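Local structure of bottromycin amidohydrolase (Streptomyces purpureus, 6I5S) at residues H13-L18 with H123-G128. The protein is a zinc-binding amidohydrolase that probably hydrolyses an amide in a thiazoline-containing precursor during bottromycin biosynthesis. Numbering follows the deposited sequence.
Sequences HRRGLL and HLLAAG
An N-terminal loop of two consecutive type I beta turns, H13 to G16 and R15 to L18, lies against helix 121-132 of this amidohydrolase, with L125 and A126 of the helix facing R14, R15, L17 and L18. L125 buries more surface here than any other residue. Its CG, anti to the backbone N (chi1 -176°), lies 3.4 Å from R14 O, and its CB comes within 3.3 Å of the same R14 O, a close van der Waals contact of aliphatic carbons with a carbonyl oxygen. From there the isobutyl group reaches R15, whose side chain it crosses obliquely: CD1 lies over one face of the guanidinium, and CD2 is 3.9 Å from NH2 of R15. The bend at chi3 of R15 (58°) turns NE off the line of the extended chain. On the L18 side, L125 CD1 meets L18 CD1 more loosely, at 4.4 Å. An alanine in place of L125 would probably leave the R15 guanidinium without its aliphatic cover and open a gap beside L18. A second set of contacts runs through one methyl: L17 CD1 sits 4.0 Å from A126 CB and 3.7 Å from H123 CD2, the leucine and histidine side chains crossing at about a right angle. The imidazole is held at both nitrogens, ND1 hydrogen-bonded to E120 N and NE2 to V97 O; L17 also packs on V97. The loop precedes helix 23-31 and packs against the side of helix 121-132, while H123 reaches Y114 and Q116 of strand 111-116 and V142 of strand 139-142, two neighbouring parallel strands of the main sheet.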
# COMPACT_ATOMS: atom_id res chain seq x y z
N HIS A 13 -16.15 -7.96 -17.10
CA HIS A 13 -15.03 -7.04 -17.11
C HIS A 13 -13.88 -7.50 -16.22
O HIS A 13 -13.08 -6.68 -15.76
CB HIS A 13 -15.51 -5.65 -16.70
CG HIS A 13 -16.50 -5.06 -17.65
ND1 HIS A 13 -16.54 -5.39 -18.99
CD2 HIS A 13 -17.48 -4.15 -17.46
CE1 HIS A 13 -17.51 -4.71 -19.58
NE2 HIS A 13 -18.09 -3.95 -18.67
N ARG A 14 -13.80 -8.81 -15.93
CA ARG A 14 -12.76 -9.27 -15.00
C ARG A 14 -11.34 -8.99 -15.49
O ARG A 14 -10.41 -9.01 -14.67
CB ARG A 14 -12.93 -10.76 -14.69
CG ARG A 14 -12.75 -11.65 -15.87
CD ARG A 14 -13.23 -13.08 -15.52
NE ARG A 14 -13.02 -14.01 -16.61
CZ ARG A 14 -13.81 -14.12 -17.67
NH1 ARG A 14 -14.87 -13.34 -17.78
NH2 ARG A 14 -13.52 -15.02 -18.59
N ARG A 15 -11.10 -8.84 -16.81
CA ARG A 15 -9.76 -8.52 -17.30
C ARG A 15 -9.52 -7.02 -17.37
O ARG A 15 -8.56 -6.57 -17.99
CB ARG A 15 -9.49 -9.16 -18.66
CG ARG A 15 -9.59 -10.67 -18.65
CD ARG A 15 -9.02 -11.33 -19.95
NE ARG A 15 -7.61 -10.98 -20.16
CZ ARG A 15 -6.57 -11.64 -19.64
NH1 ARG A 15 -5.33 -11.22 -19.88
NH2 ARG A 15 -6.76 -12.73 -18.91
N GLY A 16 -10.36 -6.23 -16.69
CA GLY A 16 -10.30 -4.77 -16.79
C GLY A 16 -9.01 -4.12 -16.35
O GLY A 16 -8.70 -3.02 -16.80
N LEU A 17 -8.23 -4.76 -15.49
CA LEU A 17 -6.95 -4.18 -15.14
C LEU A 17 -5.90 -4.34 -16.23
O LEU A 17 -4.87 -3.67 -16.16
CB LEU A 17 -6.38 -4.80 -13.87
CG LEU A 17 -7.15 -4.47 -12.58
CD1 LEU A 17 -6.67 -5.28 -11.42
CD2 LEU A 17 -7.03 -2.93 -12.25
N LEU A 18 -6.13 -5.22 -17.21
CA LEU A 18 -5.11 -5.59 -18.18
C LEU A 18 -5.75 -5.61 -19.55
O LEU A 18 -5.82 -6.64 -20.21
CB LEU A 18 -4.49 -6.95 -17.84
CG LEU A 18 -3.81 -6.97 -16.47
CD1 LEU A 18 -3.52 -8.39 -16.04
CD2 LEU A 18 -2.52 -6.15 -16.49
N HIS A 123 -9.27 -8.11 -9.57
CA HIS A 123 -8.03 -8.33 -8.86
C HIS A 123 -7.67 -9.79 -8.70
O HIS A 123 -6.47 -10.11 -8.66
CB HIS A 123 -8.09 -7.66 -7.49
CG HIS A 123 -8.37 -6.21 -7.57
ND1 HIS A 123 -9.64 -5.69 -7.45
CD2 HIS A 123 -7.54 -5.17 -7.82
CE1 HIS A 123 -9.59 -4.38 -7.63
NE2 HIS A 123 -8.33 -4.05 -7.87
N LEU A 124 -8.65 -10.68 -8.57
CA LEU A 124 -8.35 -12.11 -8.61
C LEU A 124 -7.81 -12.50 -9.96
O LEU A 124 -6.92 -13.35 -10.06
CB LEU A 124 -9.61 -12.91 -8.31
CG LEU A 124 -10.14 -12.71 -6.85
CD1 LEU A 124 -11.33 -13.61 -6.66
CD2 LEU A 124 -9.10 -13.03 -5.78
N LEU A 125 -8.38 -11.94 -11.03
CA LEU A 125 -7.83 -12.21 -12.36
C LEU A 125 -6.37 -11.78 -12.43
O LEU A 125 -5.51 -12.53 -12.92
CB LEU A 125 -8.67 -11.50 -13.43
CG LEU A 125 -8.35 -11.71 -14.91
CD1 LEU A 125 -7.11 -10.88 -15.29
CD2 LEU A 125 -8.14 -13.17 -15.27
N ALA A 126 -6.07 -10.59 -11.91
CA ALA A 126 -4.70 -10.11 -11.90
C ALA A 126 -3.80 -11.05 -11.12
O ALA A 126 -2.66 -11.26 -11.51
CB ALA A 126 -4.66 -8.69 -11.32
N ALA A 127 -4.31 -11.63 -10.01
CA ALA A 127 -3.53 -12.62 -9.27
C ALA A 127 -3.27 -13.86 -10.14
O ALA A 127 -2.21 -14.47 -10.05
CB ALA A 127 -4.24 -13.05 -7.98
N GLY A 128 -4.24 -14.22 -11.00
CA GLY A 128 -4.04 -15.38 -11.89
C GLY A 128 -2.96 -15.08 -12.91
O GLY A 128 -2.13 -15.93 -13.24